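Local coordinates for putative acetylornithine deacetylase (Sulfolobus tokodaii, PDB 3VPB), which probably couples ATP hydrolysis to the joining of glutamate onto the C-terminal glutamate of the carrier protein LysW in arginine biosynthesis, at residues 50-55 against 72-77; 86-91 against 161-166; 171-176 against 238-243. All blocks are in the same frame, centred on the assembly; numbering follows the deposited sequence. Where two conformers were deposited one is given.

Contact 1 (50-55 against 72-77)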
loop_
_atom_site.group_PDB
_atom_site.type_symbol
_atom_site.label_atom_id
_atom_site.label_comp_id
_atom_site.label_asym_id
_atom_site.label_seq_id
_atom_site.Cartn_x
_atom_site.Cartn_y
_atom_site.Cartn_z
ATOM N N ALA B 50 22.753 -16.455 18.268
ATOM C CA ALA B 50 22.500 -15.508 17.151
ATOM C C ALA B 50 22.168 -14.129 17.719
ATOM O O ALA B 50 21.353 -14.012 18.631
ATOM C CB ALA B 50 21.353 -16.020 16.286
ATOM N N ILE B 51 22.813 -13.082 17.195
ATOM C CA ILE B 51 22.540 -11.714 17.678
ATOM C C ILE B 51 21.688 -11.126 16.573
ATOM O O ILE B 51 22.129 -11.063 15.438
ATOM C CB ILE B 51 23.827 -10.910 17.852
ATOM C CG1 ILE B 51 24.755 -11.595 18.860
ATOM C CG2 ILE B 51 23.531 -9.419 18.260
ATOM C CD1 ILE B 51 26.092 -10.827 19.037
ATOM N N ILE B 52 20.442 -10.792 16.902
ATOM C CA ILE B 52 19.452 -10.502 15.862
ATOM C C ILE B 52 19.427 -8.992 15.685
ATOM O O ILE B 52 18.903 -8.277 16.526
ATOM C CB ILE B 52 18.017 -11.020 16.269
ATOM C CG1 ILE B 52 17.998 -12.555 16.525
ATOM C CG2 ILE B 52 16.996 -10.600 15.191
ATOM C CD1 ILE B 52 18.471 -13.431 15.307
ATOM N N ARG B 53 19.928 -8.533 14.541
ATOM C CA ARG B 53 20.142 -7.104 14.288
ATOM C C ARG B 53 19.459 -6.469 13.041
ATOM O O ARG B 53 19.751 -5.316 12.733
ATOM C CB ARG B 53 21.658 -6.815 14.276
ATOM C CG ARG B 53 22.337 -7.014 15.655
ATOM C CD ARG B 53 21.701 -6.144 16.728
ATOM N NE ARG B 53 21.807 -4.723 16.372
ATOM C CZ ARG B 53 21.445 -3.732 17.181
ATOM N NH1 ARG B 53 21.586 -2.467 16.797
ATOM N NH2 ARG B 53 20.965 -4.018 18.385
ATOM N N PRO B 54 18.548 -7.183 12.326
ATOM C CA PRO B 54 17.932 -6.482 11.198
ATOM C C PRO B 54 17.160 -5.228 11.623
ATOM O O PRO B 54 16.541 -5.204 12.700
ATOM C CB PRO B 54 16.939 -7.533 10.634
ATOM C CG PRO B 54 17.534 -8.833 11.038
ATOM C CD PRO B 54 18.012 -8.545 12.437
ATOM N N VAL B 55 17.175 -4.226 10.740
ATOM C CA VAL B 55 16.452 -2.961 10.927
ATOM C C VAL B 55 14.964 -3.223 10.696
ATOM O O VAL B 55 14.097 -2.584 11.313
ATOM C CB VAL B 55 16.948 -1.873 9.928
ATOM C CG1 VAL B 55 16.303 -0.497 10.215
ATOM C CG2 VAL B 55 18.483 -1.773 9.925
ATOM N N VAL B 72 19.188 -22.753 17.924
ATOM C CA VAL B 72 20.156 -21.665 18.183
ATOM C C VAL B 72 19.482 -20.756 19.197
ATOM O O VAL B 72 18.296 -20.482 19.083
ATOM C CB VAL B 72 20.513 -20.842 16.888
ATOM C CG1 VAL B 72 21.525 -19.704 17.195
ATOM C CG2 VAL B 72 21.054 -21.748 15.776
ATOM N N HIS B 73 20.218 -20.321 20.211
ATOM C CA HIS B 73 19.690 -19.344 21.134
ATOM C C HIS B 73 19.782 -17.956 20.517
ATOM O O HIS B 73 20.864 -17.507 20.181
ATOM C CB HIS B 73 20.448 -19.332 22.445
ATOM C CG HIS B 73 19.869 -18.371 23.429
ATOM N ND1 HIS B 73 18.729 -18.653 24.150
ATOM C CD2 HIS B 73 20.221 -17.106 23.758
ATOM C CE1 HIS B 73 18.413 -17.607 24.899
ATOM N NE2 HIS B 73 19.306 -16.658 24.683
ATOM N N THR B 74 18.651 -17.283 20.380
ATOM C CA THR B 74 18.659 -15.991 19.712
ATOM C C THR B 74 18.487 -14.866 20.718
ATOM O O THR B 74 17.770 -15.009 21.731
ATOM C CB THR B 74 17.570 -15.880 18.639
ATOM O OG1 THR B 74 16.279 -16.013 19.258
ATOM C CG2 THR B 74 17.754 -16.948 17.590
ATOM N N ILE B 75 19.158 -13.751 20.436
ATOM C CA ILE B 75 19.092 -12.562 21.279
ATOM C C ILE B 75 18.747 -11.405 20.352
ATOM O O ILE B 75 19.594 -11.038 19.551
ATOM C CB ILE B 75 20.494 -12.287 21.927
ATOM C CG1 ILE B 75 20.924 -13.447 22.873
ATOM C CG2 ILE B 75 20.535 -10.908 22.653
ATOM C CD1 ILE B 75 22.404 -13.308 23.313
ATOM N N ASN B 76 17.530 -10.849 20.436
ATOM C CA ASN B 76 16.434 -11.358 21.260
ATOM C C ASN B 76 15.681 -12.543 20.653
ATOM O O ASN B 76 15.810 -12.830 19.464
ATOM C CB ASN B 76 15.438 -10.219 21.578
ATOM C CG ASN B 76 16.070 -9.143 22.426
ATOM O OD1 ASN B 76 16.556 -9.417 23.508
ATOM N ND2 ASN B 76 16.128 -7.924 21.904
ATOM N N SER B 77 14.902 -13.227 21.481
ATOM C CA SER B 77 14.044 -14.333 21.020
ATOM C C SER B 77 12.841 -13.837 20.186
ATOM O O SER B 77 12.438 -12.669 20.268
ATOM C CB SER B 77 13.612 -15.216 22.211
ATOM O OG SER B 77 12.700 -14.532 23.062
HETATM O O HOH W 1 17.148 -8.552 18.789
#

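Contact 2 (86-91 against 161-166). With ADP (adenosine-5'-diphosphate), chain L.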
loop_
_atom_site.group_PDB
_atom_site.type_symbol
_atom_site.label_atom_id
_atom_site.label_comp_id
_atom_site.label_asym_id
_atom_site.label_seq_id
_atom_site.Cartn_x
_atom_site.Cartn_y
_atom_site.Cartn_z
ATOM N N ASP B 86 5.499 -4.776 19.182
ATOM C CA ASP B 86 4.100 -4.383 19.110
ATOM C C ASP B 86 3.666 -3.667 20.379
ATOM O O ASP B 86 3.605 -4.282 21.462
ATOM C CB ASP B 86 3.231 -5.598 18.869
ATOM C CG ASP B 86 1.825 -5.210 18.483
ATOM O OD1 ASP B 86 1.474 -5.476 17.325
ATOM O OD2 ASP B 86 1.092 -4.621 19.333
ATOM N N LYS B 87 3.405 -2.366 20.261
ATOM C CA LYS B 87 3.084 -1.548 21.428
ATOM C C LYS B 87 1.834 -2.004 22.171
ATOM O O LYS B 87 1.815 -1.930 23.398
ATOM C CB LYS B 87 2.975 -0.071 21.066
ATOM C CG LYS B 87 4.317 0.528 20.651
ATOM C CD LYS B 87 4.235 2.047 20.595
ATOM C CE LYS B 87 5.616 2.649 20.284
ATOM N NZ LYS B 87 5.974 2.381 18.851
ATOM N N ILE B 88 0.830 -2.524 21.464
ATOM C CA ILE B 88 -0.393 -3.010 22.147
ATOM C C ILE B 88 -0.085 -4.258 22.971
ATOM O O ILE B 88 -0.539 -4.372 24.121
ATOM C CB ILE B 88 -1.580 -3.232 21.163
ATOM C CG1 ILE B 88 -2.026 -1.882 20.585
ATOM C CG2 ILE B 88 -2.761 -4.012 21.856
ATOM C CD1 ILE B 88 -2.950 -1.982 19.372
ATOM N N LEU B 89 0.695 -5.173 22.394
ATOM C CA LEU B 89 1.079 -6.397 23.125
ATOM C C LEU B 89 1.954 -6.066 24.342
ATOM O O LEU B 89 1.819 -6.691 25.409
ATOM C CB LEU B 89 1.795 -7.378 22.182
ATOM C CG LEU B 89 0.981 -7.802 20.951
ATOM C CD1 LEU B 89 1.754 -8.893 20.298
ATOM C CD2 LEU B 89 -0.444 -8.259 21.322
ATOM N N THR B 90 2.849 -5.097 24.167
ATOM C CA THR B 90 3.703 -4.614 25.261
ATOM C C THR B 90 2.840 -4.006 26.371
ATOM O O THR B 90 2.981 -4.361 27.544
ATOM C CB THR B 90 4.724 -3.575 24.764
ATOM O OG1 THR B 90 5.665 -4.215 23.902
ATOM C CG2 THR B 90 5.479 -2.935 25.919
ATOM N N TYR B 91 1.954 -3.083 26.003
ATOM C CA TYR B 91 1.088 -2.432 27.020
ATOM C C TYR B 91 0.233 -3.481 27.724
ATOM O O TYR B 91 0.033 -3.407 28.941
ATOM C CB TYR B 91 0.183 -1.361 26.393
ATOM C CG TYR B 91 0.878 -0.079 25.985
ATOM C CD1 TYR B 91 0.496 0.578 24.813
ATOM C CD2 TYR B 91 1.887 0.492 26.762
ATOM C CE1 TYR B 91 1.104 1.763 24.414
ATOM C CE2 TYR B 91 2.521 1.671 26.379
ATOM C CZ TYR B 91 2.118 2.308 25.210
ATOM O OH TYR B 91 2.713 3.470 24.844
ATOM N N LEU B 161 -1.232 -0.833 10.986
ATOM C CA LEU B 161 -1.091 0.633 11.091
ATOM C C LEU B 161 -2.444 1.313 11.214
ATOM O O LEU B 161 -2.521 2.497 11.526
ATOM C CB LEU B 161 -0.331 1.211 9.893
ATOM C CG LEU B 161 1.123 0.796 9.689
ATOM C CD1 LEU B 161 1.653 1.515 8.437
ATOM C CD2 LEU B 161 1.969 1.143 10.888
ATOM N N LYS B 162 -3.509 0.557 10.975
ATOM C CA LYS B 162 -4.871 1.064 11.117
ATOM C C LYS B 162 -5.413 0.928 12.546
ATOM O O LYS B 162 -6.512 1.398 12.846
ATOM C CB LYS B 162 -5.800 0.353 10.128
ATOM C CG LYS B 162 -5.461 0.646 8.657
ATOM C CD LYS B 162 -6.316 -0.171 7.696
ATOM C CE LYS B 162 -5.834 0.043 6.256
ATOM N NZ LYS B 162 -6.811 -0.488 5.261
ATOM N N ALA B 163 -4.666 0.253 13.419
ATOM C CA ALA B 163 -5.042 0.160 14.814
ATOM C C ALA B 163 -4.520 1.427 15.502
ATOM O O ALA B 163 -3.368 1.799 15.312
ATOM C CB ALA B 163 -4.421 -1.071 15.447
ATOM N N HIS B 164 -5.365 2.090 16.276
ATOM C CA HIS B 164 -4.978 3.338 16.918
ATOM C C HIS B 164 -4.772 3.122 18.404
ATOM O O HIS B 164 -5.704 2.674 19.081
ATOM C CB HIS B 164 -6.082 4.375 16.805
ATOM C CG HIS B 164 -6.441 4.755 15.394
ATOM N ND1 HIS B 164 -6.211 6.014 14.890
ATOM C CD2 HIS B 164 -7.094 4.075 14.425
ATOM C CE1 HIS B 164 -6.673 6.086 13.653
ATOM N NE2 HIS B 164 -7.200 4.916 13.339
ATOM N N ILE B 165 -3.607 3.535 18.900
ATOM C CA ILE B 165 -3.384 3.648 20.347
ATOM C C ILE B 165 -3.598 5.117 20.699
ATOM O O ILE B 165 -2.794 5.962 20.335
ATOM C CB ILE B 165 -1.978 3.223 20.770
ATOM C CG1 ILE B 165 -1.659 1.814 20.229
ATOM C CG2 ILE B 165 -1.858 3.264 22.308
ATOM C CD1 ILE B 165 -0.181 1.374 20.479
ATOM N N VAL B 166 -4.694 5.401 21.386
ATOM C CA VAL B 166 -5.086 6.766 21.696
ATOM C C VAL B 166 -4.780 6.990 23.165
ATOM O O VAL B 166 -5.391 6.355 24.013
ATOM C CB VAL B 166 -6.592 6.940 21.461
ATOM C CG1 VAL B 166 -7.053 8.352 21.858
ATOM C CG2 VAL B 166 -6.960 6.598 19.981
HETATM P PB ADP L . 8.577 4.969 18.566
HETATM O O1B ADP L . 8.608 3.491 18.679
HETATM O O2B ADP L . 9.774 5.707 19.142
HETATM O O3B ADP L . 8.185 5.511 17.222
HETATM P PA ADP L . 7.250 6.141 20.871
HETATM O O1A ADP L . 5.910 5.718 21.466
HETATM O O2A ADP L . 8.562 5.976 21.605
HETATM O O3A ADP L . 7.295 5.405 19.442
HETATM O "O5'" ADP L . 7.072 7.688 20.479
HETATM C "C5'" ADP L . 8.113 8.489 19.920
HETATM C "C4'" ADP L . 8.210 9.803 20.672
HETATM O "O4'" ADP L . 6.918 10.420 20.691
HETATM C "C3'" ADP L . 8.574 9.565 22.140
HETATM O "O3'" ADP L . 9.995 9.581 22.325
HETATM C "C2'" ADP L . 7.917 10.731 22.839
HETATM O "O2'" ADP L . 8.736 11.904 22.733
HETATM C "C1'" ADP L . 6.689 10.958 21.999
HETATM N N9 ADP L . 5.523 10.270 22.585
HETATM C C8 ADP L . 4.992 9.075 22.220
HETATM N N7 ADP L . 3.905 8.834 22.967
HETATM C C5 ADP L . 3.735 9.877 23.803
HETATM C C6 ADP L . 2.798 10.243 24.871
HETATM N N6 ADP L . 1.767 9.428 25.165
HETATM N N1 ADP L . 2.950 11.456 25.482
HETATM C C2 ADP L . 3.954 12.290 25.186
HETATM N N3 ADP L . 4.872 11.985 24.232
HETATM C C4 ADP L . 4.798 10.813 23.546
#

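Contact 3 (171-176 against 238-243). With ADP (adenosine-5'-diphosphate), chain L.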
loop_
_atom_site.group_PDB
_atom_site.type_symbol
_atom_site.label_atom_id
_atom_site.label_comp_id
_atom_site.label_asym_id
_atom_site.label_seq_id
_atom_site.Cartn_x
_atom_site.Cartn_y
_atom_site.Cartn_z
ATOM N N GLN B 171 4.117 15.102 28.799
ATOM C CA GLN B 171 5.371 15.792 28.547
ATOM C C GLN B 171 5.348 17.151 29.213
ATOM O O GLN B 171 4.528 18.027 28.860
ATOM C CB GLN B 171 5.614 15.989 27.033
ATOM C CG GLN B 171 6.945 16.674 26.718
ATOM C CD GLN B 171 8.117 15.892 27.211
ATOM O OE1 GLN B 171 8.833 16.328 28.107
ATOM N NE2 GLN B 171 8.316 14.703 26.654
ATOM N N TYR B 172 6.275 17.354 30.140
ATOM C CA TYR B 172 6.416 18.669 30.741
ATOM C C TYR B 172 7.863 19.034 30.985
ATOM O O TYR B 172 8.156 20.088 31.551
ATOM C CB TYR B 172 5.554 18.797 31.990
ATOM C CG TYR B 172 6.113 18.134 33.222
ATOM C CD1 TYR B 172 6.166 16.751 33.328
ATOM C CD2 TYR B 172 6.574 18.901 34.295
ATOM C CE1 TYR B 172 6.664 16.140 34.472
ATOM C CE2 TYR B 172 7.079 18.291 35.466
ATOM C CZ TYR B 172 7.133 16.918 35.529
ATOM O OH TYR B 172 7.629 16.294 36.655
ATOM N N LYS B 173 8.775 18.158 30.559
ATOM C CA LYS B 173 10.215 18.382 30.776
ATOM C C LYS B 173 11.049 18.626 29.523
ATOM O O LYS B 173 12.202 19.084 29.624
ATOM C CB LYS B 173 10.816 17.234 31.596
ATOM C CG LYS B 173 10.292 17.198 33.022
ATOM C CD LYS B 173 10.965 16.085 33.740
ATOM C CE LYS B 173 10.657 16.094 35.210
ATOM N NZ LYS B 173 11.710 15.256 35.817
ATOM N N GLY B 174 10.474 18.335 28.352
ATOM C CA GLY B 174 11.147 18.553 27.094
ATOM C C GLY B 174 12.097 17.425 26.737
ATOM O O GLY B 174 13.089 17.638 26.062
ATOM N N ARG B 175 11.791 16.224 27.215
ATOM C CA ARG B 175 12.660 15.067 26.962
ATOM C C ARG B 175 11.893 13.793 27.256
ATOM O O ARG B 175 10.843 13.825 27.876
ATOM C CB ARG B 175 13.883 15.097 27.890
ATOM C CG ARG B 175 13.457 14.764 29.326
ATOM C CD ARG B 175 14.438 15.168 30.334
ATOM N NE ARG B 175 14.106 14.607 31.659
ATOM C CZ ARG B 175 14.910 14.713 32.705
ATOM N NH1 ARG B 175 16.073 15.330 32.541
ATOM N NH2 ARG B 175 14.583 14.199 33.898
ATOM N N ASP B 176 12.435 12.662 26.822
ATOM C CA ASP B 176 12.048 11.412 27.441
ATOM C C ASP B 176 13.297 10.673 27.919
ATOM O O ASP B 176 14.418 11.165 27.745
ATOM C CB ASP B 176 11.086 10.593 26.567
ATOM C CG ASP B 176 11.753 9.941 25.371
ATOM O OD1 ASP B 176 11.041 9.164 24.699
ATOM O OD2 ASP B 176 12.974 10.172 25.121
ATOM N N ILE B 238 10.882 5.797 28.651
ATOM C CA ILE B 238 10.079 6.243 29.793
ATOM C C ILE B 238 9.720 7.736 29.699
ATOM O O ILE B 238 10.525 8.558 29.264
ATOM C CB ILE B 238 10.811 5.909 31.120
ATOM C CG1 ILE B 238 10.715 4.398 31.358
ATOM C CG2 ILE B 238 10.222 6.714 32.316
ATOM C CD1 ILE B 238 11.682 3.868 32.396
ATOM N N LEU B 239 8.467 8.046 30.046
ATOM C CA LEU B 239 7.962 9.406 30.091
ATOM C C LEU B 239 7.775 9.815 31.542
ATOM O O LEU B 239 7.549 8.964 32.425
ATOM C CB LEU B 239 6.620 9.526 29.363
ATOM C CG LEU B 239 6.667 9.202 27.866
ATOM C CD1 LEU B 239 5.262 8.900 27.349
ATOM C CD2 LEU B 239 7.328 10.371 27.150
ATOM N N GLU B 240 7.856 11.118 31.795
ATOM C CA GLU B 240 7.755 11.626 33.181
ATOM C C GLU B 240 6.466 12.419 33.316
ATOM O O GLU B 240 6.287 13.448 32.624
ATOM C CB GLU B 240 8.959 12.503 33.515
ATOM C CG GLU B 240 10.283 11.737 33.441
ATOM C CD GLU B 240 11.478 12.652 33.268
ATOM O OE1 GLU B 240 11.711 13.156 32.144
ATOM O OE2 GLU B 240 12.209 12.857 34.257
ATOM N N HIS B 241 5.555 11.893 34.131
ATOM C CA HIS B 241 4.235 12.485 34.331
ATOM C C HIS B 241 4.295 13.397 35.549
ATOM O O HIS B 241 4.823 12.988 36.590
ATOM C CB HIS B 241 3.180 11.389 34.556
ATOM C CG HIS B 241 1.771 11.886 34.482
ATOM N ND1 HIS B 241 1.155 12.546 35.526
ATOM C CD2 HIS B 241 0.859 11.834 33.481
ATOM C CE1 HIS B 241 -0.079 12.857 35.181
ATOM N NE2 HIS B 241 -0.279 12.449 33.940
ATOM N N PRO B 242 3.750 14.622 35.429
ATOM C CA PRO B 242 3.796 15.623 36.503
ATOM C C PRO B 242 3.234 15.135 37.853
ATOM O O PRO B 242 3.680 15.621 38.889
ATOM C CB PRO B 242 2.881 16.739 35.993
ATOM C CG PRO B 242 2.749 16.565 34.556
ATOM C CD PRO B 242 3.099 15.144 34.206
ATOM N N ASN B 243 2.261 14.219 37.840
ATOM C CA ASN B 243 1.704 13.668 39.089
ATOM C C ASN B 243 2.164 12.241 39.362
ATOM O O ASN B 243 2.475 11.887 40.504
ATOM C CB ASN B 243 0.159 13.729 39.097
ATOM C CG ASN B 243 -0.382 15.108 38.756
ATOM O OD1 ASN B 243 -1.264 15.254 37.894
ATOM N ND2 ASN B 243 0.136 16.133 39.431
HETATM P PB ADP L . 8.577 4.969 18.566
HETATM O O1B ADP L . 8.608 3.491 18.679
HETATM O O2B ADP L . 9.774 5.707 19.142
HETATM O O3B ADP L . 8.185 5.511 17.222
HETATM P PA ADP L . 7.250 6.141 20.871
HETATM O O1A ADP L . 5.910 5.718 21.466
HETATM O O2A ADP L . 8.562 5.976 21.605
HETATM O O3A ADP L . 7.295 5.405 19.442
HETATM O "O5'" ADP L . 7.072 7.688 20.479
HETATM C "C5'" ADP L . 8.113 8.489 19.920
HETATM C "C4'" ADP L . 8.210 9.803 20.672
HETATM O "O4'" ADP L . 6.918 10.420 20.691
HETATM C "C3'" ADP L . 8.574 9.565 22.140
HETATM O "O3'" ADP L . 9.995 9.581 22.325
HETATM C "C2'" ADP L . 7.917 10.731 22.839
HETATM O "O2'" ADP L . 8.736 11.904 22.733
HETATM C "C1'" ADP L . 6.689 10.958 21.999
HETATM N N9 ADP L . 5.523 10.270 22.585
HETATM C C8 ADP L . 4.992 9.075 22.220
HETATM N N7 ADP L . 3.905 8.834 22.967
HETATM C C5 ADP L . 3.735 9.877 23.803
HETATM C C6 ADP L . 2.798 10.243 24.871
HETATM N N6 ADP L . 1.767 9.428 25.165
HETATM N N1 ADP L . 2.950 11.456 25.482
HETATM C C2 ADP L . 3.954 12.290 25.186
HETATM N N3 ADP L . 4.872 11.985 24.232
HETATM C C4 ADP L . 4.798 10.813 23.546
HETATM O O HOH W 2 7.801 15.076 30.938
HETATM O O HOH W 3 7.550 13.605 36.821
HETATM O O HOH W 4 9.845 13.138 30.212
#

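Contact 1 (50-55 against 72-77)
Ala-50 and Thr-74 lie beside each other on neighbouring parallel strands, and the methyl of Ala-50 touches two branched side chains of the partner. Its CB is 3.8 Å from CG1 of Val-72 and 3.9 Å from CG2 of Thr-74. Val-72 reaches it because CG1 is anti to the backbone N (chi1 180°), a position that also brings this methyl close to the backbone N of Ala-50. Three backbone bonds tie the strands: Ala-50 N to His-73 O at 2.9 Å, Ile-75 N to Ala-50 O at 2.9 Å, and Ile-52 N to Ile-75 O at 2.8 Å. On the same face as Ala-50, the CG1 of Ile-52 rests 4.0 Å from CB of Thr-74, and helix 57-69 covers this group; the hydroxyl of Thr-74 is held by Ser-64 of that helix. Ile-51 and Ile-75 project from the opposite face.

Beyond Ile-52 the pairing gives way. The peptide leading into Asn-76 is cis, and a water takes over from direct bonding, donating to Ile-52 O and accepting from Asn-76 N, each at 2.9 Å. The Asn-76 side chain turns from the partner strand to the carbonyls of Asp-253 and Phe-233. At the other end the partly exposed ring of His-73 likewise leaves the contact, bonding to Glu-232 and stacking on Tyr-280. Strand 49-52, helix 57-69 and strand 73-75 form a beta-alpha-beta unit at one edge of the four-stranded parallel sheet of the Rossmann-like preATP-grasp domain.

Contact 2 (86-91 against 161-166)
Lys-87 meets Ile-165 at the root of its side chain and ADP at its tip. Its CB is 3.5 Å from CD1 of Ile-165, a close apolar touch. From there the chain runs extended and leaves the strand; CD comes within 4.1 Å of the alpha-phosphate oxygen O1A of ADP, and CE lies 3.3 Å from both O1A and the bridging O3A. A bend at the last torsion (chi4 72°) then sets NZ, which donates to the beta-phosphate oxygen O1B of ADP at 2.9 Å and more weakly to O3A. The ammonium would thus probably offset part of the diphosphate charge, next to the metal ligand Glu-250.

Ile-165 is the knot of the apolar contact. Its side chain and that of Ile-88 slide past each other in opposite directions, the two CG1 atoms 3.7 Å apart, while its CG2 branch approaches CE1 of Tyr-91 at 3.9 Å. Asp-86 caps the helix start, its OD2 accepting from Leu-89 N at 3.1 Å.

Helix 87-96 thereby packs on one face of the antiparallel sheet, where Ile-106 of strand 104-107 also touches Ile-88 and Ile-165. His-164 and Val-166 turn to helix 110-120 on the other face, and Tyr-62 of the second subunit packs against Ile-88 and Ala-163.

Contact 3 (171-176 against 238-243)
Ile-238 meets Asp-176 through its backbone, its O lying 3.4 Å from Asp-176 CB. Next, Leu-239 divides its two methyls: CD2 packs on CB of Asp-176, and CD1 sits 3.7 Å from C6 of the adenine. Asp-176 adds a grip on the ribose, its OD1 accepting from O3' of ADP at 2.6 Å while also pairing with Arg-192.

Glu-240 is the polar centre. Arg-175 holds it side-on, NE to OE1 and NH2 to OE2, both at 2.8 Å and nearly straight; each oxygen uses its syn lone pair, and the guanidinium and carboxylate planes are only 9° apart. Lys-173 crosses at about a right angle, its NZ reaching OE2 at 2.9 Å from above the carboxylate plane. An alanine here would probably leave both cations without their shared carboxylate and the guanidinium freer to turn.

His-241 joins through its carbonyl, which a water links to the hydroxyl of Tyr-172. Pro-242 then lays CG over one face of the Tyr-172 ring, a CH-pi contact 4.0 Å from the centroid, with CG of Lys-173 over the opposite face.

Strand 233-241 lies between strands 175-182 and 245-252 in the five-stranded antiparallel sheet; Tyr-246 and Val-247 of the latter touch Glu-240 and His-241, and helix 216-229 packs against Ile-238.

Overall arrangement
Contact 1 belongs to the preATP-grasp domain, whereas contacts 2 and 3 both lie in the ATP-grasp region and approach ADP from different parts: Lys-87 at the phosphates, Asp-176 and Leu-239 at the ribose and adenine. Contacts 1 and 2 are buried, the first knit by backbone bonds between parallel strands, the second by apolar side chains between a helix and a sheet. Contact 3 is only partly buried, and its more exposed part relies on charge pairing and an aromatic ring. The chain runs directly from strand 164-168 of contact 2 to strand 175-182 of contact 3, although their centres are about 21 Å apart.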